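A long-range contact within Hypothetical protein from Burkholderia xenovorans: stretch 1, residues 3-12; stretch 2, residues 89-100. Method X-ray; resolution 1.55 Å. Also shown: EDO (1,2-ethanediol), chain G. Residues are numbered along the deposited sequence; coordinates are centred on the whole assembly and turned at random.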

# COMPACT_ATOMS: atom_id res chain seq x y z
N LYS A 3 5.44 16.73 -0.62
CA LYS A 3 5.07 16.01 0.60
C LYS A 3 3.55 16.08 0.90
O LYS A 3 2.88 17.11 0.72
CB LYS A 3 5.87 16.56 1.78
CG LYS A 3 7.38 16.55 1.55
N LEU A 4 3.01 14.94 1.34
CA LEU A 4 1.65 14.91 1.91
C LEU A 4 1.66 15.73 3.19
O LEU A 4 2.72 16.03 3.78
CB LEU A 4 1.17 13.50 2.20
CG LEU A 4 1.32 12.51 1.04
CD1 LEU A 4 0.83 11.10 1.45
CD2 LEU A 4 0.62 13.04 -0.24
N GLN A 5 0.47 16.09 3.64
CA GLN A 5 0.36 16.96 4.77
C GLN A 5 -0.20 16.20 5.97
O GLN A 5 -1.11 15.39 5.83
CB GLN A 5 -0.50 18.15 4.39
CG GLN A 5 0.17 19.00 3.31
N THR A 6 0.37 16.43 7.15
CA THR A 6 -0.14 15.86 8.37
C THR A 6 -1.60 16.29 8.51
O THR A 6 -1.90 17.47 8.39
CB THR A 6 0.68 16.25 9.62
OG1 THR A 6 2.05 15.90 9.39
CG2 THR A 6 0.17 15.58 10.88
N THR A 7 -2.48 15.32 8.76
CA THR A 7 -3.92 15.53 8.65
C THR A 7 -4.60 15.06 9.90
O THR A 7 -4.57 13.88 10.24
CB THR A 7 -4.50 14.89 7.36
OG1 THR A 7 -3.85 15.50 6.23
CG2 THR A 7 -6.03 15.11 7.27
N ILE A 8 -5.20 16.03 10.58
CA ILE A 8 -5.80 15.82 11.90
C ILE A 8 -7.29 15.97 11.79
O ILE A 8 -7.79 16.87 11.10
CB ILE A 8 -5.28 16.90 12.90
CG1 ILE A 8 -3.74 16.91 12.92
CG2 ILE A 8 -5.92 16.71 14.28
CD1 ILE A 8 -3.08 15.55 13.29
N GLN A 9 -8.00 15.09 12.49
CA GLN A 9 -9.44 15.26 12.68
C GLN A 9 -9.80 15.03 14.12
O GLN A 9 -9.16 14.31 14.85
CB GLN A 9 -10.26 14.32 11.80
CG GLN A 9 -10.58 14.93 10.43
CD GLN A 9 -11.49 16.21 10.47
OE1 GLN A 9 -11.38 17.06 9.59
NE2 GLN A 9 -12.33 16.33 11.51
N HIS A 10 -10.85 15.71 14.54
CA HIS A 10 -11.35 15.61 15.91
C HIS A 10 -12.83 15.20 15.84
O HIS A 10 -13.51 15.56 14.88
CB HIS A 10 -11.21 16.97 16.63
CG HIS A 10 -9.81 17.52 16.69
ND1 HIS A 10 -8.83 17.04 17.56
CD2 HIS A 10 -9.21 18.51 15.98
CE1 HIS A 10 -7.71 17.70 17.37
NE2 HIS A 10 -7.91 18.61 16.44
N GLU A 11 -13.30 14.47 16.83
CA GLU A 11 -14.71 14.09 16.92
C GLU A 11 -15.53 15.25 17.52
O GLU A 11 -15.26 15.63 18.64
CB GLU A 11 -14.84 12.87 17.80
CG GLU A 11 -16.25 12.35 17.85
CD GLU A 11 -16.33 11.03 18.53
OE1 GLU A 11 -15.35 10.59 19.18
OE2 GLU A 11 -17.40 10.42 18.40
N PRO A 12 -16.51 15.79 16.77
CA PRO A 12 -17.42 16.78 17.40
C PRO A 12 -18.21 16.22 18.58
O PRO A 12 -18.53 15.01 18.65
CB PRO A 12 -18.33 17.18 16.25
CG PRO A 12 -17.54 16.85 15.00
CD PRO A 12 -16.84 15.58 15.36
N ALA A 89 -10.04 11.33 22.71
CA ALA A 89 -10.74 10.16 22.11
C ALA A 89 -11.50 10.61 20.85
O ALA A 89 -12.20 11.65 20.88
CB ALA A 89 -11.68 9.48 23.10
N GLY A 90 -11.38 9.81 19.78
CA GLY A 90 -12.06 10.09 18.53
C GLY A 90 -11.20 10.89 17.59
O GLY A 90 -11.56 11.05 16.45
N GLY A 91 -10.08 11.43 18.09
CA GLY A 91 -9.16 12.19 17.26
C GLY A 91 -8.25 11.29 16.46
O GLY A 91 -7.89 10.18 16.91
N SER A 92 -7.83 11.75 15.28
CA SER A 92 -6.98 10.96 14.42
C SER A 92 -5.89 11.82 13.85
O SER A 92 -6.06 13.03 13.66
CB SER A 92 -7.80 10.35 13.30
OG SER A 92 -8.48 11.32 12.51
N ALA A 93 -4.73 11.19 13.61
CA ALA A 93 -3.62 11.87 13.01
C ALA A 93 -3.04 10.98 11.93
O ALA A 93 -2.53 9.88 12.21
CB ALA A 93 -2.52 12.20 14.03
N PHE A 94 -3.09 11.46 10.70
CA PHE A 94 -2.43 10.82 9.56
C PHE A 94 -1.03 11.46 9.45
O PHE A 94 -0.92 12.69 9.33
CB PHE A 94 -3.22 11.03 8.27
CG PHE A 94 -2.43 10.70 7.02
CD1 PHE A 94 -2.16 9.38 6.66
CD2 PHE A 94 -1.84 11.70 6.30
CE1 PHE A 94 -1.37 9.12 5.56
CE2 PHE A 94 -1.06 11.39 5.21
CZ PHE A 94 -0.85 10.12 4.87
N GLN A 95 0.01 10.60 9.51
CA GLN A 95 1.38 11.04 9.49
C GLN A 95 1.98 10.65 8.15
O GLN A 95 2.22 9.49 7.88
CB GLN A 95 2.19 10.42 10.59
CG GLN A 95 1.66 10.81 11.95
CD GLN A 95 2.60 10.45 13.11
OE1 GLN A 95 3.61 9.66 12.96
NE2 GLN A 95 2.31 11.02 14.28
N PRO A 96 2.29 11.65 7.33
CA PRO A 96 2.89 11.36 6.05
C PRO A 96 4.19 10.57 6.15
O PRO A 96 4.90 10.64 7.16
CB PRO A 96 3.22 12.79 5.45
CG PRO A 96 2.25 13.68 6.13
CD PRO A 96 2.01 13.11 7.49
N PRO A 97 4.53 9.86 5.09
CA PRO A 97 5.77 9.09 5.09
C PRO A 97 6.99 9.89 5.55
O PRO A 97 7.34 10.91 4.97
CB PRO A 97 5.90 8.67 3.59
CG PRO A 97 4.49 8.53 3.16
CD PRO A 97 3.79 9.71 3.81
N GLY A 98 7.60 9.43 6.63
CA GLY A 98 8.81 10.04 7.13
C GLY A 98 8.71 11.44 7.73
O GLY A 98 9.71 12.13 7.91
N VAL A 99 7.48 11.88 8.04
CA VAL A 99 7.30 13.22 8.58
C VAL A 99 8.09 13.37 9.88
O VAL A 99 8.11 12.43 10.70
CB VAL A 99 5.80 13.58 8.80
CG1 VAL A 99 5.15 12.79 9.87
CG2 VAL A 99 5.62 15.08 9.11
N ARG A 100 8.77 14.52 10.06
CA ARG A 100 9.48 14.78 11.30
C ARG A 100 8.47 15.15 12.36
O ARG A 100 7.63 16.03 12.15
CB ARG A 100 10.54 15.87 11.14
CG ARG A 100 11.66 15.49 10.22
CD ARG A 100 12.67 16.65 10.17
NE ARG A 100 13.71 16.44 9.20
CZ ARG A 100 13.59 16.68 7.89
NH1 ARG A 100 12.45 17.15 7.37
NH2 ARG A 100 14.62 16.44 7.08
C1 EDO G . -4.01 19.16 9.77
O1 EDO G . -5.38 18.82 9.53
C2 EDO G . -3.82 20.46 10.57
O2 EDO G . -4.92 20.76 11.45
O HOH W 1 -6.90 12.25 10.49
O HOH W 2 -11.80 13.98 19.33

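The two stretches pair as short antiparallel strands, 7-9 and 92-94, whose directions differ by 169° and whose axes approach to 4.8 Å. Four backbone hydrogen bonds fix the register. Thr-7 N donates to Phe-94 O at 3.1 Å (N-H...O angle 163°) and Phe-94 N returns to Thr-7 O at 2.9 Å and 180°; Gln-9 N to Ser-92 O (3.1 Å) and Ser-92 N to Gln-9 O (2.9 Å) repeat the pattern. Ile-8 and Ala-93 form the non-hydrogen-bonded pair between them, so Ile-8 N is turned outward, where it donates to O1 of the ethanediol, probably a crystallisation additive, at 3.0 Å.

The alternation sorts the side chains. Ile-8 and Ala-93 share one face of the sheet; with chi1 and chi2 both m, the end of Ile-8 comes nearer the other stretch than its CA-to-CB bond would suggest, and CD1 rests 3.5 Å from Ala-93 CB. Thr-7, Gln-9, Ser-92 and Phe-94 occupy the other face. The m rotamer of Thr-7 (chi1 -60°) places OG1 where it donates to Gln-5 O at 2.8 Å, a bond within its own stretch. Ser-92 adopts p (58°), which sets OG 3.6 Å from Gln-9 CB and 2.7 Å from water 1, to which it donates. That water in turn donates to Thr-7 O at 2.9 Å, bridging the strands. Gln-9 (chi1 -89°, chi2 -64°) starts on this face but leads its amide away from the other stretch.

Phe-94 has the largest area covered across the contact, 77 Å². Its t rotamer (165°) lays the ring along the strand direction, beside the start of stretch 1, and Leu-4 CD1 meets the ring edge, 3.9 Å from Phe-94 CZ. The same CD1 of Leu-4, in the m,t conformation, also lies 4.0 Å from Pro-97 CD, while Leu-4 CB packs 3.9 Å from Pro-96 CB. Pro-96 opens a type II turn closed by Val-99 N to Pro-96 O at 3.0 Å; Gly-98, at phi 69°, takes the positive phi that favours glycine. Thr-6 OG1, hydrogen-bonded elsewhere in the structure, sits 3.4 Å from Pro-96 CD and 3.7 Å from Val-99 CG2.

At the other end, Glu-11 is extended (chi1 -175°, chi2 170°), carrying OE1 to 3.4 Å from Gly-90 CA. An ideal CB on Gly-90 would lie 2.0 Å from Glu-11 OE1, and its phi/psi of 93/-12 independently calls for glycine. Water 2 completes this end, accepting from Glu-11 N at 3.0 Å and donating to Ala-89 O at 2.8 Å.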